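Local coordinates for protein chinitase A (Streptomyces coelicolor, PDB 3EBV) that probably hydrolyses internal linkages of chitin, this chain being the family 18 glycosyl hydrolase domain of a longer secreted protein, at residues M144-M155 / I172-S183. Residues are numbered along the deposited sequence; the frame is centred on the assembly and turned at random.
Sequences MILTMAPQTIDM and ILTVVNMQYYNS
With CG beside its backbone N (chi1 -60°) and the chain extended beyond it, Gln179 reaches back to the neighbouring strand's exit, where NE2 donates to Ala149 O at 2.9 Å, the donor tilted from the carbonyl plane. Thr174 turns OG1 beside its own N (chi1 -52°), letting the hydroxyl accept a nearly straight bond from Leu146 N at 3.0 Å. A threonine suits this strand entry: its short branch meets an N-H just before regular pairing begins. Leu146 O takes the N-H of Thr174, Met148 N donates to Val175 O, and Asn177 N returns to Met148 O. Beyond the strand the pairing continues as Gln179 N donates to Pro150 O at 2.9 Å.

Thr147 and Val175 point the same way, into the barrel, their methyls CG2 and CG1 3.7 Å apart, while Thr147 OG1 is hydrogen-bonded to Asp117 OD1. On the other face the compact ring of Pro150 crosses Val176 at about a right angle, CG to CG1 a tight 3.5 Å. Met155 and Met178, both selenomethionine here, slide past each other in opposite directions, CB of Met155 3.6 Å from SE of Met178; flexible, unbranched chains of this kind can bend to lie along one another, and CE of Met155 also reaches Val176 CG1. Since the NE2 of Gln179 also donates to Glu121, an alanine here would probably leave both Ala149 O and Glu121 OE2 without this shared donor.

Strands 145-148 and 175-179, parallel and joined through helix 161-168, form a beta-alpha-beta unit of the TIM barrel. Strand 115-120 pairs with the other edge of 145-148, and strand 219-224 with the other edge of 175-179, while Tyr162 and Phe163 of helix 161-168 cover Met148, Pro150 and Met155.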
HETATM    1  N   MSE A 144       1.851   1.031  15.803  1.00 16.62           N
HETATM    2  CA  MSE A 144       2.569   1.103  14.510  1.00 15.78           C
HETATM    3  C   MSE A 144       1.619   0.762  13.351  1.00 14.17           C
HETATM    4  O   MSE A 144       0.825  -0.179  13.429  1.00 13.97           O
HETATM    5  CB  MSE A 144       3.765   0.162  14.465  1.00 14.89           C
HETATM    6  CG  MSE A 144       4.643   0.409  13.239  1.00 17.58           C
HETATM    7 SE   MSE A 144       6.116  -0.796  13.102  1.00 21.88          SE
HETATM    8  CE  MSE A 144       5.103  -2.445  12.720  1.00 19.48           C
ATOM      9  N   ILE A 145       1.685   1.572  12.305  1.00 13.63           N
ATOM     10  CA  ILE A 145       0.970   1.261  11.059  1.00 12.75           C
ATOM     11  C   ILE A 145       1.831   0.300  10.263  1.00 12.29           C
ATOM     12  O   ILE A 145       3.038   0.532  10.037  1.00 12.53           O
ATOM     13  CB  ILE A 145       0.723   2.541  10.243  1.00 12.99           C
ATOM     14  CG1 ILE A 145      -0.140   3.544  11.035  1.00 14.13           C
ATOM     15  CG2 ILE A 145       0.111   2.209   8.844  1.00 13.61           C
ATOM     16  CD1 ILE A 145      -1.560   3.065  11.396  1.00 15.33           C
ATOM     17  N   LEU A 146       1.193  -0.790   9.779  1.00 11.38           N
ATOM     18  CA  LEU A 146       1.929  -1.786   8.998  1.00 11.98           C
ATOM     19  C   LEU A 146       1.053  -2.103   7.782  1.00 11.49           C
ATOM     20  O   LEU A 146      -0.064  -2.643   7.937  1.00 11.38           O
ATOM     21  CB  LEU A 146       2.179  -3.078   9.813  1.00 12.11           C
ATOM     22  CG  LEU A 146       2.741  -4.253   8.979  1.00 13.57           C
ATOM     23  CD1 LEU A 146       4.057  -3.943   8.267  1.00 14.23           C
ATOM     24  CD2 LEU A 146       2.878  -5.447   9.973  1.00 14.39           C
ATOM     25  N   THR A 147       1.553  -1.743   6.602  1.00  9.91           N
ATOM     26  CA  THR A 147       0.823  -2.090   5.374  1.00  9.81           C
ATOM     27  C   THR A 147       1.719  -2.942   4.488  1.00 10.72           C
ATOM     28  O   THR A 147       2.933  -2.976   4.658  1.00 10.89           O
ATOM     29  CB  THR A 147       0.357  -0.790   4.608  1.00 10.01           C
ATOM     30  OG1 THR A 147       1.501  -0.083   4.098  1.00 10.72           O
ATOM     31  CG2 THR A 147      -0.428   0.147   5.519  1.00 10.39           C
HETATM   32  N   MSE A 148       1.120  -3.609   3.485  1.00  9.47           N
HETATM   33  CA  MSE A 148       1.882  -4.387   2.510  1.00 10.08           C
HETATM   34  C   MSE A 148       1.231  -4.160   1.166  1.00  9.45           C
HETATM   35  O   MSE A 148      -0.003  -3.999   1.120  1.00 10.81           O
HETATM   36  CB  MSE A 148       1.844  -5.879   2.833  1.00  9.59           C
HETATM   37  CG  MSE A 148       2.282  -6.164   4.295  1.00 10.71           C
HETATM   38 SE   MSE A 148       2.278  -8.110   4.641  1.00 18.42          SE
HETATM   39  CE  MSE A 148       4.140  -8.459   4.150  1.00 16.32           C
ATOM     40  N   ALA A 149       2.054  -4.163   0.120  1.00  9.99           N
ATOM     41  CA  ALA A 149       1.563  -3.918  -1.249  1.00  9.60           C
ATOM     42  C   ALA A 149       2.046  -5.054  -2.171  1.00 10.13           C
ATOM     43  O   ALA A 149       2.827  -4.860  -3.109  1.00 10.47           O
ATOM     44  CB  ALA A 149       2.058  -2.547  -1.769  1.00  9.82           C
ATOM     45  N   PRO A 150       1.551  -6.279  -1.922  1.00  9.63           N
ATOM     46  CA  PRO A 150       1.909  -7.403  -2.803  1.00  8.41           C
ATOM     47  C   PRO A 150       1.464  -7.166  -4.244  1.00  8.67           C
ATOM     48  O   PRO A 150       0.526  -6.395  -4.479  1.00  9.54           O
ATOM     49  CB  PRO A 150       1.049  -8.565  -2.250  1.00  8.93           C
ATOM     50  CG  PRO A 150      -0.085  -7.886  -1.471  1.00  9.33           C
ATOM     51  CD  PRO A 150       0.554  -6.639  -0.878  1.00 10.51           C
ATOM     52  N   GLN A 151       2.146  -7.849  -5.163  1.00  8.65           N
ATOM     53  CA  GLN A 151       1.642  -8.006  -6.526  1.00  9.16           C
ATOM     54  C   GLN A 151       0.625  -9.148  -6.543  1.00  9.96           C
ATOM     55  O   GLN A 151       0.517  -9.957  -5.591  1.00  9.80           O
ATOM     56  CB  GLN A 151       2.818  -8.282  -7.461  1.00 10.53           C
ATOM     57  CG  GLN A 151       3.708  -7.054  -7.606  1.00 11.73           C
ATOM     58  CD  GLN A 151       4.864  -7.344  -8.516  1.00 15.94           C
ATOM     59  OE1 GLN A 151       4.765  -7.156  -9.734  1.00 17.09           O
ATOM     60  NE2 GLN A 151       5.952  -7.858  -7.951  1.00 14.99           N
ATOM     61  N   THR A 152      -0.162  -9.248  -7.636  1.00  9.69           N
ATOM     62  CA  THR A 152      -1.220 -10.242  -7.624  1.00  9.51           C
ATOM     63  C   THR A 152      -0.676 -11.673  -7.463  1.00  9.43           C
ATOM     64  O   THR A 152      -1.313 -12.529  -6.847  1.00 10.38           O
ATOM     65  CB  THR A 152      -2.090 -10.126  -8.911  1.00 10.45           C
ATOM     66  OG1 THR A 152      -1.233 -10.240 -10.057  1.00 11.93           O
ATOM     67  CG2 THR A 152      -2.841  -8.844  -8.909  1.00 11.01           C
ATOM     68  N   ILE A 153       0.494 -11.936  -8.034  1.00 11.28           N
ATOM     69  CA  ILE A 153       1.094 -13.282  -7.926  1.00 13.40           C
ATOM     70  C   ILE A 153       1.426 -13.673  -6.483  1.00 12.95           C
ATOM     71  O   ILE A 153       1.618 -14.878  -6.179  1.00 13.29           O
ATOM     72  CB  ILE A 153       2.391 -13.413  -8.748  1.00 13.30           C
ATOM     73  CG1 ILE A 153       3.429 -12.355  -8.327  1.00 14.56           C
ATOM     74  CG2 ILE A 153       2.049 -13.339 -10.222  1.00 17.62           C
ATOM     75  CD1 ILE A 153       4.775 -12.489  -9.038  1.00 19.30           C
ATOM     76  N   ASP A 154       1.459 -12.678  -5.588  1.00 11.96           N
ATOM     77  CA  ASP A 154       1.847 -12.925  -4.195  1.00 12.27           C
ATOM     78  C   ASP A 154       0.671 -13.286  -3.282  1.00 12.24           C
ATOM     79  O   ASP A 154       0.900 -13.643  -2.111  1.00 12.52           O
ATOM     80  CB  ASP A 154       2.533 -11.682  -3.641  1.00 11.77           C
ATOM     81  CG  ASP A 154       3.816 -11.329  -4.383  1.00 11.22           C
ATOM     82  OD1 ASP A 154       4.643 -12.240  -4.589  1.00 12.90           O
ATOM     83  OD2 ASP A 154       3.979 -10.149  -4.754  1.00 11.95           O
HETATM   84  N   MSE A 155      -0.568 -13.168  -3.780  1.00 11.21           N
HETATM   85  CA  MSE A 155      -1.752 -13.423  -2.949  1.00 11.10           C
HETATM   86  C   MSE A 155      -2.761 -14.332  -3.670  1.00 10.72           C
HETATM   87  O   MSE A 155      -3.966 -14.263  -3.393  1.00 10.48           O
HETATM   88  CB  MSE A 155      -2.463 -12.113  -2.581  1.00 11.24           C
HETATM   89  CG  MSE A 155      -1.577 -11.014  -1.955  1.00 10.51           C
HETATM   90 SE   MSE A 155      -1.037 -11.455  -0.103  1.00 16.02          SE
HETATM   91  CE  MSE A 155      -2.714 -11.168   0.759  1.00 11.36           C
ATOM     92  N   ILE A 172      -0.909  -7.475  14.051  1.00 13.77           N
ATOM     93  CA  ILE A 172      -0.242  -6.159  13.980  1.00 13.23           C
ATOM     94  C   ILE A 172      -0.362  -5.507  12.590  1.00 12.81           C
ATOM     95  O   ILE A 172       0.199  -4.429  12.346  1.00 12.76           O
ATOM     96  CB  ILE A 172       1.260  -6.218  14.372  1.00 12.97           C
ATOM     97  CG1 ILE A 172       2.034  -7.233  13.551  1.00 12.55           C
ATOM     98  CG2 ILE A 172       1.384  -6.512  15.891  1.00 14.57           C
ATOM     99  CD1 ILE A 172       3.576  -7.089  13.699  1.00 13.55           C
ATOM    100  N   LEU A 173      -1.098  -6.171  11.684  1.00 11.74           N
ATOM    101  CA  LEU A 173      -1.232  -5.738  10.297  1.00 12.02           C
ATOM    102  C   LEU A 173      -2.382  -4.738  10.152  1.00 12.17           C
ATOM    103  O   LEU A 173      -3.536  -5.026  10.564  1.00 12.10           O
ATOM    104  CB  LEU A 173      -1.517  -6.966   9.452  1.00 11.89           C
ATOM    105  CG  LEU A 173      -1.866  -6.733   7.997  1.00 11.31           C
ATOM    106  CD1 LEU A 173      -0.659  -6.211   7.176  1.00 13.58           C
ATOM    107  CD2 LEU A 173      -2.324  -8.122   7.438  1.00 11.64           C
ATOM    108  N   THR A 174      -2.100  -3.579   9.539  1.00 11.23           N
ATOM    109  CA  THR A 174      -3.153  -2.600   9.261  1.00 11.24           C
ATOM    110  C   THR A 174      -3.954  -2.990   8.002  1.00 10.90           C
ATOM    111  O   THR A 174      -5.161  -3.276   8.095  1.00 11.64           O
ATOM    112  CB  THR A 174      -2.571  -1.185   9.095  1.00 11.77           C
ATOM    113  OG1 THR A 174      -1.729  -0.909  10.253  1.00 12.73           O
ATOM    114  CG2 THR A 174      -3.685  -0.163   8.998  1.00 11.70           C
ATOM    115  N   VAL A 175      -3.261  -3.038   6.849  1.00 10.59           N
ATOM    116  CA  VAL A 175      -3.977  -3.362   5.608  1.00 10.25           C
ATOM    117  C   VAL A 175      -3.022  -3.860   4.556  1.00 10.20           C
ATOM    118  O   VAL A 175      -1.868  -3.406   4.451  1.00 10.84           O
ATOM    119  CB  VAL A 175      -4.796  -2.138   5.093  1.00 10.82           C
ATOM    120  CG1 VAL A 175      -3.907  -0.903   4.850  1.00 11.94           C
ATOM    121  CG2 VAL A 175      -5.585  -2.469   3.845  1.00 10.33           C
ATOM    122  N   VAL A 176      -3.532  -4.834   3.784  1.00  9.25           N
ATOM    123  CA  VAL A 176      -2.868  -5.317   2.565  1.00  9.14           C
ATOM    124  C   VAL A 176      -3.504  -4.574   1.413  1.00  9.26           C
ATOM    125  O   VAL A 176      -4.647  -4.855   1.035  1.00  9.52           O
ATOM    126  CB  VAL A 176      -3.018  -6.834   2.358  1.00  9.11           C
ATOM    127  CG1 VAL A 176      -2.328  -7.270   1.078  1.00  9.36           C
ATOM    128  CG2 VAL A 176      -2.361  -7.588   3.547  1.00 11.16           C
ATOM    129  N   ASN A 177      -2.771  -3.610   0.852  1.00  8.96           N
ATOM    130  CA  ASN A 177      -3.203  -2.886  -0.359  1.00  8.83           C
ATOM    131  C   ASN A 177      -2.569  -3.561  -1.582  1.00  9.50           C
ATOM    132  O   ASN A 177      -1.520  -3.132  -2.070  1.00  9.03           O
ATOM    133  CB  ASN A 177      -2.742  -1.426  -0.313  1.00  9.86           C
ATOM    134  CG  ASN A 177      -3.433  -0.603   0.774  1.00  9.58           C
ATOM    135  OD1 ASN A 177      -4.668  -0.647   0.926  1.00  9.62           O
ATOM    136  ND2 ASN A 177      -2.623   0.235   1.507  1.00  9.67           N
HETATM  137  N   MSE A 178      -3.150  -4.668  -2.031  1.00  8.69           N
HETATM  138  CA  MSE A 178      -2.559  -5.334  -3.198  1.00  8.03           C
HETATM  139  C   MSE A 178      -2.592  -4.427  -4.435  1.00  7.73           C
HETATM  140  O   MSE A 178      -3.473  -3.564  -4.564  1.00  8.37           O
HETATM  141  CB  MSE A 178      -3.266  -6.683  -3.503  1.00  8.48           C
HETATM  142  CG  MSE A 178      -2.604  -7.416  -4.657  1.00  9.15           C
HETATM  143 SE   MSE A 178      -3.273  -9.277  -4.708  1.00 14.85          SE
HETATM  144  CE  MSE A 178      -5.035  -8.978  -5.427  1.00 10.63           C
ATOM    145  N   GLN A 179      -1.594  -4.643  -5.316  1.00  8.11           N
ATOM    146  CA  GLN A 179      -1.500  -3.883  -6.555  1.00  8.30           C
ATOM    147  C   GLN A 179      -2.295  -4.664  -7.623  1.00  7.85           C
ATOM    148  O   GLN A 179      -1.807  -5.640  -8.228  1.00  9.52           O
ATOM    149  CB  GLN A 179      -0.029  -3.774  -7.003  1.00  8.92           C
ATOM    150  CG  GLN A 179       0.858  -3.092  -5.980  1.00 10.64           C
ATOM    151  CD  GLN A 179       2.305  -3.051  -6.476  1.00 10.85           C
ATOM    152  OE1 GLN A 179       2.575  -2.722  -7.641  1.00 11.81           O
ATOM    153  NE2 GLN A 179       3.234  -3.407  -5.594  1.00 12.36           N
ATOM    154  N   TYR A 180      -3.553  -4.244  -7.822  1.00  8.91           N
ATOM    155  CA  TYR A 180      -4.413  -4.935  -8.814  1.00  8.65           C
ATOM    156  C   TYR A 180      -4.121  -4.406 -10.236  1.00  9.70           C
ATOM    157  O   TYR A 180      -5.021  -3.905 -10.965  1.00 10.11           O
ATOM    158  CB  TYR A 180      -5.908  -4.714  -8.476  1.00  8.63           C
ATOM    159  CG  TYR A 180      -6.366  -5.375  -7.199  1.00  8.55           C
ATOM    160  CD1 TYR A 180      -7.187  -6.507  -7.222  1.00  9.99           C
ATOM    161  CD2 TYR A 180      -5.999  -4.844  -5.952  1.00  8.02           C
ATOM    162  CE1 TYR A 180      -7.657  -7.093  -6.034  1.00  9.55           C
ATOM    163  CE2 TYR A 180      -6.416  -5.442  -4.773  1.00  8.27           C
ATOM    164  CZ  TYR A 180      -7.262  -6.565  -4.804  1.00  9.61           C
ATOM    165  OH  TYR A 180      -7.659  -7.149  -3.622  1.00  9.57           O
ATOM    166  N   TYR A 181      -2.829  -4.405 -10.594  1.00  8.71           N
ATOM    167  CA  TYR A 181      -2.403  -3.749 -11.844  1.00  9.41           C
ATOM    168  C   TYR A 181      -0.999  -4.209 -12.191  1.00 10.46           C
ATOM    169  O   TYR A 181      -0.343  -4.906 -11.413  1.00 10.76           O
ATOM    170  CB  TYR A 181      -2.478  -2.216 -11.720  1.00 10.21           C
ATOM    171  CG  TYR A 181      -1.702  -1.627 -10.551  1.00  8.41           C
ATOM    172  CD1 TYR A 181      -0.355  -1.237 -10.685  1.00  9.25           C
ATOM    173  CD2 TYR A 181      -2.331  -1.354  -9.350  1.00  9.55           C
ATOM    174  CE1 TYR A 181       0.347  -0.658  -9.588  1.00  9.45           C
ATOM    175  CE2 TYR A 181      -1.650  -0.749  -8.269  1.00  9.58           C
ATOM    176  CZ  TYR A 181      -0.321  -0.409  -8.401  1.00  9.49           C
ATOM    177  OH  TYR A 181       0.316   0.129  -7.325  1.00 12.35           O
ATOM    178  N   ASN A 182      -0.575  -3.835 -13.403  1.00 10.28           N
ATOM    179  CA  ASN A 182       0.646  -4.427 -14.032  1.00 10.62           C
ATOM    180  C   ASN A 182       0.655  -5.940 -13.917  1.00 10.98           C
ATOM    181  O   ASN A 182       1.678  -6.568 -13.629  1.00 11.02           O
ATOM    182  CB  ASN A 182       1.959  -3.863 -13.417  1.00 10.03           C
ATOM    183  CG  ASN A 182       2.136  -2.390 -13.663  1.00 11.34           C
ATOM    184  OD1 ASN A 182       1.869  -1.900 -14.763  1.00 14.69           O
ATOM    185  ND2 ASN A 182       2.551  -1.663 -12.628  1.00 14.40           N
ATOM    186  N   SER A 183      -0.499  -6.546 -14.182  1.00 10.58           N
ATOM    187  CA  SER A 183      -0.712  -7.965 -13.908  1.00 10.25           C
ATOM    188  C   SER A 183      -1.207  -8.738 -15.137  1.00 10.39           C
ATOM    189  O   SER A 183      -2.098  -8.257 -15.823  1.00 11.46           O
ATOM    190  CB  SER A 183      -1.784  -8.122 -12.803  1.00 10.21           C
ATOM    191  OG  SER A 183      -1.990  -9.485 -12.508  1.00  9.93           O
TER
HETATM  192  O   HOH W   1       1.185  -2.741  14.251  1.00 17.94           O
HETATM  193  O   HOH W   2       2.347  -7.504 -11.076  1.00 15.18           O
HETATM  194  O   HOH W   3       0.304  -7.028  -9.297  1.00 12.21           O